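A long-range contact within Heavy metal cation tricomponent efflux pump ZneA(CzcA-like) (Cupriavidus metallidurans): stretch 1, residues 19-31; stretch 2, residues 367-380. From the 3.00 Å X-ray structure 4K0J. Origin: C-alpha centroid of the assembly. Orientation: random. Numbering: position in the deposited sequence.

Stretch 1 19-31: VFAMVALYGWYAW
Stretch 2 (367-380) PLSLLMAFILMHHF

The apolar centre of this contact forms where two helical segments, both continuing from earlier in the chain, cross at 57° between their N-to-C directions, their axes approaching to 7.5 Å. Phi/psi values are broadly helical, with i to i+4 bonds such as Trp-31 N to Gly-27 O (2.9 Å). Such closeness depends on Gly-27, whose CA lies 4.1 Å from Leu-371 CA and 3.2 Å from Leu-371 O; an ideal CB would fall only 2.4 Å from that oxygen, a clash. Leu-371 (chi1 m, chi2 t) points toward the first helix and covers its backbone, with CD1 3.4 Å from Ala-24 O and 4.1 Å from Ala-24 CB, and CD2 3.5 Å from Trp-28 N.

One turn on, the register pairs Ala-30 with Ile-375 (CA to CA 5.2 Å) and Trp-31 with Phe-374 (CA to CA 5.7 Å). The small side chain of buried Ala-30 points toward the second helix, its CB 4.0 Å from Phe-374 CB and 3.7 Å from both Ile-375 N and His-378 CB. Trp-31 (t, chi2 83°) places CD1 over one face of the Phe-374 ring (m, chi2 154°), 3.3 Å from Phe-374 CZ; its five-membered ring and the phenyl ring are oblique, planes at 45° and centroids 4.4 Å apart.

Toward the N-terminal ends, Val-23 (t) packs CG1 3.8 Å from CG of Met-372 (t, t, p), a side chain long enough to bring SD within 5.2 Å of the Phe-20 ring centroid. Leu-368 (chi1 -102°, chi2 p) sets CD2 at the edge of that ring (m, chi2 -142°), 4.4 Å from Phe-20 CD1.

Around Tyr-26 and the C-terminal part of stretch 2 the contact becomes polar. Tyr-26 (t, chi2 23°) starts sideways but its end reaches across, placing CD2 3.8 Å from CD1 of Ile-375 (t, t) and OH 3.0 Å from NE2 of His-379 (m, chi2 -74°). His-378 (t, chi2 -81°) presents its ring edge to the backbone, CD2 3.4 Å from Ala-30 O. In all, 743 Å², both sides summed, is buried; close apolar packing dominates.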

# COMPACT_ATOMS: atom_id res chain seq x y z
N VAL C 19 -24.83 28.79 -17.72
CA VAL C 19 -24.05 27.61 -17.36
C VAL C 19 -22.59 27.76 -17.79
O VAL C 19 -21.69 27.27 -17.11
CB VAL C 19 -24.65 26.30 -17.92
CG1 VAL C 19 -24.58 26.26 -19.43
CG2 VAL C 19 -23.94 25.09 -17.33
N PHE C 20 -22.35 28.44 -18.90
CA PHE C 20 -20.98 28.69 -19.34
C PHE C 20 -20.31 29.68 -18.40
O PHE C 20 -19.09 29.64 -18.20
CB PHE C 20 -20.94 29.19 -20.79
CG PHE C 20 -20.96 28.08 -21.81
CD1 PHE C 20 -20.19 28.18 -22.96
CD2 PHE C 20 -21.73 26.95 -21.62
CE1 PHE C 20 -20.20 27.16 -23.91
CE2 PHE C 20 -21.74 25.93 -22.56
CZ PHE C 20 -20.98 26.04 -23.71
N ALA C 21 -21.10 30.57 -17.82
CA ALA C 21 -20.58 31.45 -16.77
C ALA C 21 -20.23 30.61 -15.54
O ALA C 21 -19.26 30.91 -14.84
CB ALA C 21 -21.60 32.52 -16.42
N MET C 22 -21.01 29.57 -15.29
CA MET C 22 -20.75 28.68 -14.16
C MET C 22 -19.45 27.90 -14.35
O MET C 22 -18.66 27.76 -13.42
CB MET C 22 -21.92 27.72 -13.93
CG MET C 22 -23.24 28.41 -13.65
SD MET C 22 -23.10 29.71 -12.40
CE MET C 22 -22.59 28.76 -10.97
N VAL C 23 -19.25 27.40 -15.56
CA VAL C 23 -18.02 26.70 -15.90
C VAL C 23 -16.87 27.69 -15.89
O VAL C 23 -15.72 27.32 -15.65
CB VAL C 23 -18.12 26.01 -17.27
CG1 VAL C 23 -16.85 25.23 -17.58
CG2 VAL C 23 -19.31 25.08 -17.30
N ALA C 24 -17.18 28.96 -16.13
CA ALA C 24 -16.17 30.01 -16.05
C ALA C 24 -15.69 30.17 -14.61
O ALA C 24 -14.48 30.16 -14.34
CB ALA C 24 -16.71 31.32 -16.60
N LEU C 25 -16.63 30.31 -13.69
CA LEU C 25 -16.29 30.45 -12.27
C LEU C 25 -15.58 29.22 -11.73
O LEU C 25 -14.55 29.33 -11.06
CB LEU C 25 -17.54 30.75 -11.44
CG LEU C 25 -18.22 32.11 -11.67
CD1 LEU C 25 -19.39 32.30 -10.72
CD2 LEU C 25 -17.22 33.24 -11.52
N TYR C 26 -16.11 28.03 -12.04
CA TYR C 26 -15.50 26.80 -11.56
C TYR C 26 -14.17 26.53 -12.26
O TYR C 26 -13.37 25.74 -11.80
CB TYR C 26 -16.42 25.60 -11.76
CG TYR C 26 -16.06 24.40 -10.91
CD1 TYR C 26 -15.31 24.55 -9.74
CD2 TYR C 26 -16.45 23.11 -11.27
CE1 TYR C 26 -14.98 23.46 -8.96
CE2 TYR C 26 -16.12 22.02 -10.49
CZ TYR C 26 -15.38 22.20 -9.34
OH TYR C 26 -15.04 21.11 -8.56
N GLY C 27 -13.96 27.20 -13.39
CA GLY C 27 -12.72 27.08 -14.13
C GLY C 27 -11.65 27.93 -13.50
O GLY C 27 -10.50 27.51 -13.35
N TRP C 28 -12.03 29.15 -13.12
CA TRP C 28 -11.14 30.04 -12.38
C TRP C 28 -10.76 29.40 -11.05
O TRP C 28 -9.59 29.42 -10.64
CB TRP C 28 -11.82 31.40 -12.18
CG TRP C 28 -11.09 32.33 -11.26
CD1 TRP C 28 -11.54 32.82 -10.06
CD2 TRP C 28 -9.79 32.90 -11.46
NE1 TRP C 28 -10.59 33.65 -9.51
CE2 TRP C 28 -9.51 33.71 -10.34
CE3 TRP C 28 -8.83 32.79 -12.47
CZ2 TRP C 28 -8.31 34.41 -10.21
CZ3 TRP C 28 -7.64 33.49 -12.34
CH2 TRP C 28 -7.39 34.29 -11.21
N TYR C 29 -11.76 28.83 -10.38
CA TYR C 29 -11.54 28.14 -9.12
C TYR C 29 -10.65 26.92 -9.32
O TYR C 29 -9.79 26.63 -8.49
CB TYR C 29 -12.87 27.72 -8.49
CG TYR C 29 -12.73 26.99 -7.17
CD1 TYR C 29 -12.55 27.69 -5.99
CD2 TYR C 29 -12.77 25.60 -7.12
CE1 TYR C 29 -12.43 27.02 -4.78
CE2 TYR C 29 -12.65 24.93 -5.92
CZ TYR C 29 -12.47 25.64 -4.76
OH TYR C 29 -12.35 24.97 -3.56
N ALA C 30 -10.86 26.21 -10.43
CA ALA C 30 -10.06 25.03 -10.74
C ALA C 30 -8.60 25.41 -10.96
O ALA C 30 -7.70 24.70 -10.51
CB ALA C 30 -10.60 24.32 -11.97
N TRP C 31 -8.36 26.53 -11.64
CA TRP C 31 -6.99 26.98 -11.84
C TRP C 31 -6.38 27.42 -10.51
O TRP C 31 -5.19 27.23 -10.27
CB TRP C 31 -6.90 28.09 -12.88
CG TRP C 31 -5.49 28.32 -13.30
CD1 TRP C 31 -4.79 27.63 -14.25
CD2 TRP C 31 -4.58 29.29 -12.77
NE1 TRP C 31 -3.51 28.11 -14.35
CE2 TRP C 31 -3.35 29.13 -13.46
CE3 TRP C 31 -4.68 30.28 -11.79
CZ2 TRP C 31 -2.24 29.93 -13.19
CZ3 TRP C 31 -3.57 31.07 -11.53
CH2 TRP C 31 -2.37 30.89 -12.23
N PRO C 367 -10.38 32.09 -23.58
CA PRO C 367 -10.44 32.01 -22.12
C PRO C 367 -11.49 31.02 -21.64
O PRO C 367 -11.33 30.41 -20.58
CB PRO C 367 -10.83 33.43 -21.71
CG PRO C 367 -11.58 33.96 -22.88
CD PRO C 367 -10.90 33.38 -24.08
N LEU C 368 -12.56 30.86 -22.42
CA LEU C 368 -13.62 29.92 -22.07
C LEU C 368 -13.10 28.49 -22.05
O LEU C 368 -13.28 27.77 -21.07
CB LEU C 368 -14.79 30.05 -23.04
CG LEU C 368 -16.02 30.83 -22.55
CD1 LEU C 368 -15.61 32.17 -21.95
CD2 LEU C 368 -16.99 31.04 -23.70
N SER C 369 -12.44 28.09 -23.13
CA SER C 369 -11.89 26.75 -23.24
C SER C 369 -10.84 26.48 -22.17
O SER C 369 -10.80 25.40 -21.58
CB SER C 369 -11.29 26.52 -24.63
OG SER C 369 -12.28 26.67 -25.63
N LEU C 370 -9.99 27.47 -21.92
CA LEU C 370 -8.96 27.35 -20.90
C LEU C 370 -9.56 27.06 -19.53
O LEU C 370 -9.11 26.15 -18.83
CB LEU C 370 -8.11 28.63 -20.86
CG LEU C 370 -6.84 28.65 -21.72
CD1 LEU C 370 -7.07 27.99 -23.08
CD2 LEU C 370 -6.32 30.07 -21.88
N LEU C 371 -10.58 27.82 -19.15
CA LEU C 371 -11.29 27.57 -17.91
C LEU C 371 -12.02 26.24 -17.96
O LEU C 371 -12.22 25.57 -16.94
CB LEU C 371 -12.29 28.69 -17.64
CG LEU C 371 -11.61 30.03 -17.37
CD1 LEU C 371 -12.63 31.11 -17.04
CD2 LEU C 371 -10.60 29.87 -16.24
N MET C 372 -12.41 25.84 -19.17
CA MET C 372 -13.16 24.61 -19.37
C MET C 372 -12.22 23.42 -19.48
O MET C 372 -12.65 22.27 -19.54
CB MET C 372 -14.01 24.74 -20.63
CG MET C 372 -15.22 23.83 -20.68
SD MET C 372 -16.53 24.59 -21.66
CE MET C 372 -15.57 25.31 -22.99
N ALA C 373 -10.92 23.71 -19.51
CA ALA C 373 -9.91 22.66 -19.56
C ALA C 373 -9.25 22.48 -18.20
O ALA C 373 -8.79 21.39 -17.86
CB ALA C 373 -8.87 22.97 -20.62
N PHE C 374 -9.20 23.56 -17.43
CA PHE C 374 -8.64 23.52 -16.08
C PHE C 374 -9.42 22.56 -15.20
O PHE C 374 -8.84 21.75 -14.48
CB PHE C 374 -8.66 24.92 -15.46
CG PHE C 374 -7.73 25.89 -16.12
CD1 PHE C 374 -7.98 27.25 -16.07
CD2 PHE C 374 -6.61 25.45 -16.81
CE1 PHE C 374 -7.13 28.15 -16.68
CE2 PHE C 374 -5.76 26.34 -17.42
CZ PHE C 374 -6.02 27.69 -17.36
N ILE C 375 -10.74 22.66 -15.27
CA ILE C 375 -11.64 21.81 -14.50
C ILE C 375 -11.37 20.32 -14.74
O ILE C 375 -11.29 19.53 -13.80
CB ILE C 375 -13.13 22.14 -14.80
CG1 ILE C 375 -14.05 21.03 -14.29
CG2 ILE C 375 -13.34 22.37 -16.29
CD1 ILE C 375 -15.52 21.33 -14.49
N LEU C 376 -11.20 19.95 -16.01
CA LEU C 376 -10.93 18.57 -16.37
C LEU C 376 -9.54 18.13 -15.91
O LEU C 376 -9.29 16.95 -15.67
CB LEU C 376 -11.09 18.36 -17.87
CG LEU C 376 -12.48 18.72 -18.39
CD1 LEU C 376 -12.64 18.30 -19.84
CD2 LEU C 376 -13.56 18.09 -17.52
N MET C 377 -8.63 19.10 -15.79
CA MET C 377 -7.30 18.82 -15.27
C MET C 377 -7.33 18.88 -13.76
O MET C 377 -6.48 18.30 -13.09
CB MET C 377 -6.28 19.81 -15.82
CG MET C 377 -6.06 19.70 -17.31
SD MET C 377 -4.68 20.72 -17.86
CE MET C 377 -5.09 22.27 -17.06
N HIS C 378 -8.33 19.57 -13.23
CA HIS C 378 -8.50 19.67 -11.78
C HIS C 378 -9.02 18.36 -11.21
O HIS C 378 -8.63 17.96 -10.11
CB HIS C 378 -9.46 20.82 -11.44
CG HIS C 378 -9.64 21.03 -9.97
ND1 HIS C 378 -10.50 20.27 -9.20
CD2 HIS C 378 -9.08 21.93 -9.12
CE1 HIS C 378 -10.45 20.68 -7.95
NE2 HIS C 378 -9.60 21.69 -7.87
N HIS C 379 -9.90 17.70 -11.96
CA HIS C 379 -10.52 16.47 -11.47
C HIS C 379 -9.77 15.21 -11.89
O HIS C 379 -9.93 14.15 -11.28
CB HIS C 379 -11.99 16.40 -11.89
CG HIS C 379 -12.85 17.44 -11.23
ND1 HIS C 379 -13.23 17.35 -9.90
CD2 HIS C 379 -13.39 18.58 -11.70
CE1 HIS C 379 -13.97 18.40 -9.59
NE2 HIS C 379 -14.08 19.16 -10.66
N PHE C 380 -8.94 15.31 -12.93
CA PHE C 380 -8.05 14.22 -13.29
C PHE C 380 -6.72 14.40 -12.56
O PHE C 380 -5.81 13.58 -12.68
CB PHE C 380 -7.83 14.16 -14.81
CG PHE C 380 -7.34 12.82 -15.32
CD1 PHE C 380 -8.24 11.82 -15.65
CD2 PHE C 380 -5.99 12.57 -15.48
CE1 PHE C 380 -7.80 10.59 -16.12
CE2 PHE C 380 -5.54 11.34 -15.95
CZ PHE C 380 -6.45 10.36 -16.27